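Local coordinates for nicotinamide-nucleotide adenylyltransferase NadR family / Ribosylnicotinamide kinase (Lactococcus lactis subsp. cremoris, PDB 6GYE), which binds nicotinamide riboside, probably phosphorylates it to the mononucleotide, and probably adenylylates the mononucleotide to NAD+ in a second domain, at residues 17-20 with 21-25; 267-270 with 271-275. One frame throughout, in Å; residues are numbered along the deposited sequence.

In the fold
Interaction 1 and interaction 2 lie on opposite sides of the chain's centre, with their own centres about 50 Å apart, and share no helix or strand. The first is largely buried: strand 15-21, the middle strand of a five-stranded parallel sheet, runs into a loop that binds a sulfate through two backbone amides and a hydroxyl. The second, partly buried, closes helix 262-272 in the P-loop NTPase-type part of the chain. Their chemistry differs accordingly. Residues 17-25 pack aromatic rings beneath a loop whose polar groups face an anion. Residues 267-275 combine helical backbone hydrogen bonds with apolar pairs four residues apart, and range from buried Tyr-268 to exposed Lys-270.

Interaction 1: 17-20 with 21-25; sequences GIYF and GTFAP. With SO4 (sulfate ion), chain E.
Phe-23 turns its ring back under the strand end to meet Tyr-19 and Gly-21. From CB, with CG anti to its own carbonyl carbon (chi1 -56°), the ring runs back along the chain. CD2 and CE2 pass beside the loop backbone, and CE2 lies 3.4 Å from Gly-21 CA; CE2 also comes near Phe-20 C (4.2 Å). At the tip, CZ lies 4.0 Å from Tyr-19 CE1, near the plane of both rings, so the two aromatics meet edge to edge rather than by stacking. CE1 also brushes Tyr-19 CE1. The space where a CB of Gly-21 would stand is occupied by CZ. An alanine at Phe-23 is likely to leave a gap beside the Tyr-19 edge and Gly-21 CA, giving the loop more freedom to shift.

Phe-23 itself has a left-handed backbone conformation, and its amide joins that of Thr-22 in holding the sulfate. Thr-22 N gives a nearly straight bond to O3 (2.5 Å), and Thr-22 OG1 donates to the same oxygen (2.7 Å). Phe-23 N reaches O2 at 3.3 Å. His-30 NE2 and Arg-150 NH1 also hydrogen-bond to the sulfate. The ion probably comes from the crystallisation liquor, but may mark where a nucleotide phosphate binds in the nucleotidyltransferase family, in which a His-X-Gly-His sequence follows at the helix start.

Around this turn, Val-48 of strand 43-50 lies against Phe-23, Ile-153 of helix 151-162 touches Tyr-19, and the Tyr-19 hydroxyl is hydrogen-bonded to Gln-33 of helix 28-40.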
loop_
_atom_site.group_PDB
_atom_site.type_symbol
_atom_site.label_atom_id
_atom_site.label_comp_id
_atom_site.label_asym_id
_atom_site.label_seq_id
_atom_site.Cartn_x
_atom_site.Cartn_y
_atom_site.Cartn_z
ATOM N N GLY A 17 0.121 12.264 27.928
ATOM C CA GLY A 17 -0.716 12.878 26.907
ATOM C C GLY A 17 -1.439 11.813 26.099
ATOM O O GLY A 17 -0.864 10.771 25.777
ATOM N N ILE A 18 -2.693 12.085 25.770
ATOM C CA ILE A 18 -3.529 11.175 24.996
ATOM C C ILE A 18 -3.825 11.864 23.676
ATOM O O ILE A 18 -4.431 12.948 23.651
ATOM C CB ILE A 18 -4.831 10.796 25.730
ATOM C CG1 ILE A 18 -4.632 9.774 26.859
ATOM C CG2 ILE A 18 -5.779 10.109 24.775
ATOM C CD1 ILE A 18 -3.482 9.946 27.777
ATOM N N TYR A 19 -3.405 11.241 22.578
ATOM C CA TYR A 19 -3.546 11.823 21.248
ATOM C C TYR A 19 -4.393 10.884 20.408
ATOM O O TYR A 19 -4.094 9.689 20.328
ATOM C CB TYR A 19 -2.178 12.065 20.595
ATOM C CG TYR A 19 -2.231 12.784 19.269
ATOM C CD1 TYR A 19 -2.443 12.093 18.083
ATOM C CD2 TYR A 19 -2.057 14.154 19.202
ATOM C CE1 TYR A 19 -2.499 12.763 16.876
ATOM C CE2 TYR A 19 -2.109 14.817 18.017
ATOM C CZ TYR A 19 -2.336 14.131 16.851
ATOM O OH TYR A 19 -2.380 14.835 15.653
ATOM N N PHE A 20 -5.458 11.423 19.816
ATOM C CA PHE A 20 -6.453 10.664 19.070
ATOM C C PHE A 20 -6.272 10.823 17.573
ATOM O O PHE A 20 -5.809 11.862 17.094
ATOM C CB PHE A 20 -7.870 11.131 19.391
ATOM C CG PHE A 20 -8.313 10.864 20.779
ATOM C CD1 PHE A 20 -8.917 9.666 21.097
ATOM C CD2 PHE A 20 -8.189 11.829 21.757
ATOM C CE1 PHE A 20 -9.375 9.427 22.379
ATOM C CE2 PHE A 20 -8.643 11.596 23.051
ATOM C CZ PHE A 20 -9.237 10.400 23.356
ATOM N N GLY A 21 -6.700 9.805 16.836
ATOM C CA GLY A 21 -6.827 9.934 15.393
ATOM C C GLY A 21 -7.434 8.675 14.815
ATOM O O GLY A 21 -7.486 7.632 15.472
ATOM N N THR A 22 -7.899 8.795 13.565
ATOM C CA THR A 22 -8.222 7.610 12.766
ATOM C C THR A 22 -7.008 7.106 11.967
ATOM O O THR A 22 -6.857 5.894 11.768
ATOM C CB THR A 22 -9.402 7.880 11.827
ATOM O OG1 THR A 22 -9.189 9.105 11.134
ATOM C CG2 THR A 22 -10.702 7.996 12.604
ATOM N N PHE A 23 -6.155 8.012 11.487
ATOM C CA PHE A 23 -4.868 7.677 10.858
ATOM C C PHE A 23 -5.027 6.837 9.589
ATOM O O PHE A 23 -4.461 5.746 9.455
ATOM C CB PHE A 23 -3.957 6.955 11.851
ATOM C CG PHE A 23 -3.708 7.716 13.104
ATOM C CD1 PHE A 23 -2.919 8.847 13.089
ATOM C CD2 PHE A 23 -4.265 7.298 14.307
ATOM C CE1 PHE A 23 -2.679 9.557 14.255
ATOM C CE2 PHE A 23 -4.011 7.982 15.474
ATOM C CZ PHE A 23 -3.216 9.118 15.451
ATOM N N ALA A 24 -5.788 7.381 8.645
ATOM C CA ALA A 24 -6.077 6.745 7.360
ATOM C C ALA A 24 -5.770 7.720 6.226
ATOM O O ALA A 24 -6.674 8.143 5.497
ATOM C CB ALA A 24 -7.535 6.287 7.302
ATOM N N PRO A 25 -4.488 8.069 6.018
ATOM C CA PRO A 25 -3.277 7.571 6.670
ATOM C C PRO A 25 -2.688 8.481 7.730
ATOM O O PRO A 25 -3.072 9.636 7.834
ATOM C CB PRO A 25 -2.309 7.483 5.501
ATOM C CG PRO A 25 -2.654 8.744 4.713
ATOM C CD PRO A 25 -4.144 8.948 4.885
HETATM S S SO4 E . -7.581 11.836 11.327
HETATM O O1 SO4 E . -6.633 12.826 11.827
HETATM O O2 SO4 E . -6.960 10.984 10.305
HETATM O O3 SO4 E . -7.992 11.065 12.494
HETATM O O4 SO4 E . -8.741 12.469 10.703
#

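Interaction 2: 267-270 with 271-275; sequences VYAK and LYLPK
Tyr-268 lays the flank of its ring beside that of Tyr-272, one helical turn on, with its CD1 3.7 Å from Tyr-272 CE2. The rings point the same way and meet at their edges; Trp-316 stacks on Tyr-268 and also meets Tyr-272. With CG anti to its carbonyl carbon (chi1 -60°), the Tyr-272 ring leans back over the preceding turn, bringing CD2 to 3.2 Å from Tyr-268 O. The same oxygen accepts a hydrogen bond from Tyr-272 N (2.9 Å). Leu-271 CB sits above one face of the Tyr-272 ring, towards its rim.

Two further pairs repeat the spacing. Val-267 CG1 and Leu-271 CD1 make a loose apolar contact at 4.3 Å, backed by the bond from Leu-271 N to Val-267 O. Ala-269 CB faces Leu-273 CD1 at 3.9 Å. Ala-269 O takes the amide of Leu-273 at 2.9 Å and, weakly, that of Tyr-272.

Leu-273 leaves helical geometry while its own amide still bonds to Ala-269 O, and Pro-274 occupies the N-cap position of helix 275-290, whose Phe-278 and Phe-285 pack on Ala-269. The arrangement is a helix C-terminus passing through a short turn into the next helix, within the P-loop NTPase-type domain.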
loop_
_atom_site.group_PDB
_atom_site.type_symbol
_atom_site.label_atom_id
_atom_site.label_comp_id
_atom_site.label_asym_id
_atom_site.label_seq_id
_atom_site.Cartn_x
_atom_site.Cartn_y
_atom_site.Cartn_z
ATOM N N VAL A 267 0.822 -17.648 -18.155
ATOM C CA VAL A 267 0.654 -17.912 -19.573
ATOM C C VAL A 267 1.691 -18.922 -20.047
ATOM O O VAL A 267 1.356 -19.906 -20.719
ATOM C CB VAL A 267 0.720 -16.603 -20.375
ATOM C CG1 VAL A 267 0.749 -16.911 -21.858
ATOM C CG2 VAL A 267 -0.472 -15.691 -20.024
ATOM N N TYR A 268 2.966 -18.714 -19.684
ATOM C CA TYR A 268 3.990 -19.680 -20.075
ATOM C C TYR A 268 3.692 -21.061 -19.511
ATOM O O TYR A 268 3.778 -22.064 -20.235
ATOM C CB TYR A 268 5.375 -19.215 -19.637
ATOM C CG TYR A 268 5.920 -18.084 -20.471
ATOM C CD1 TYR A 268 6.070 -18.223 -21.850
ATOM C CD2 TYR A 268 6.283 -16.872 -19.885
ATOM C CE1 TYR A 268 6.557 -17.180 -22.626
ATOM C CE2 TYR A 268 6.794 -15.825 -20.654
ATOM C CZ TYR A 268 6.922 -15.983 -22.020
ATOM O OH TYR A 268 7.419 -14.948 -22.783
ATOM N N ALA A 269 3.314 -21.130 -18.230
ATOM C CA ALA A 269 3.007 -22.422 -17.623
ATOM C C ALA A 269 1.883 -23.127 -18.370
ATOM O O ALA A 269 1.981 -24.328 -18.660
ATOM C CB ALA A 269 2.638 -22.248 -16.148
ATOM N N LYS A 270 0.821 -22.391 -18.719
ATOM C CA LYS A 270 -0.304 -23.000 -19.424
ATOM C C LYS A 270 0.132 -23.541 -20.777
ATOM O O LYS A 270 -0.308 -24.618 -21.191
ATOM C CB LYS A 270 -1.446 -21.987 -19.581
ATOM C CG LYS A 270 -2.725 -22.555 -20.184
ATOM C CD LYS A 270 -3.348 -23.628 -19.282
ATOM C CE LYS A 270 -4.788 -23.955 -19.674
ATOM N NZ LYS A 270 -5.782 -23.083 -18.947
ATOM N N LEU A 271 1.025 -22.826 -21.461
ATOM C CA LEU A 271 1.439 -23.226 -22.801
ATOM C C LEU A 271 2.427 -24.376 -22.795
ATOM O O LEU A 271 2.429 -25.180 -23.729
ATOM C CB LEU A 271 2.060 -22.051 -23.548
ATOM C CG LEU A 271 1.070 -20.971 -23.974
ATOM C CD1 LEU A 271 1.766 -19.910 -24.792
ATOM C CD2 LEU A 271 -0.011 -21.632 -24.777
ATOM N N TYR A 272 3.294 -24.467 -21.789
ATOM C CA TYR A 272 4.412 -25.394 -21.870
ATOM C C TYR A 272 4.434 -26.482 -20.804
ATOM O O TYR A 272 5.135 -27.478 -20.992
ATOM C CB TYR A 272 5.742 -24.624 -21.821
ATOM C CG TYR A 272 5.879 -23.633 -22.958
ATOM C CD1 TYR A 272 6.070 -24.067 -24.264
ATOM C CD2 TYR A 272 5.819 -22.267 -22.731
ATOM C CE1 TYR A 272 6.195 -23.173 -25.311
ATOM C CE2 TYR A 272 5.943 -21.363 -23.776
ATOM C CZ TYR A 272 6.130 -21.823 -25.061
ATOM O OH TYR A 272 6.254 -20.934 -26.103
ATOM N N LEU A 273 3.701 -26.347 -19.729
ATOM C CA LEU A 273 3.763 -27.444 -18.775
ATOM C C LEU A 273 2.725 -28.500 -19.107
ATOM O O LEU A 273 1.685 -28.205 -19.707
ATOM C CB LEU A 273 3.524 -26.929 -17.357
ATOM C CG LEU A 273 4.644 -26.203 -16.613
ATOM C CD1 LEU A 273 4.130 -25.727 -15.265
ATOM C CD2 LEU A 273 5.855 -27.121 -16.427
ATOM N N PRO A 274 2.960 -29.746 -18.704
ATOM C CA PRO A 274 1.881 -30.740 -18.757
ATOM C C PRO A 274 0.710 -30.299 -17.893
ATOM O O PRO A 274 0.871 -29.567 -16.916
ATOM C CB PRO A 274 2.537 -32.017 -18.212
ATOM C CG PRO A 274 3.994 -31.824 -18.410
ATOM C CD PRO A 274 4.224 -30.332 -18.235
ATOM N N LYS A 275 -0.488 -30.739 -18.280
ATOM C CA LYS A 275 -1.705 -30.319 -17.590
ATOM C C LYS A 275 -1.608 -30.568 -16.091
ATOM O O LYS A 275 -1.972 -29.710 -15.282
ATOM C CB LYS A 275 -2.919 -31.050 -18.175
ATOM C CG LYS A 275 -2.907 -31.179 -19.702
ATOM C CD LYS A 275 -2.270 -32.499 -20.182
ATOM C CE LYS A 275 -0.983 -32.274 -20.987
ATOM N NZ LYS A 275 -0.326 -33.570 -21.331
#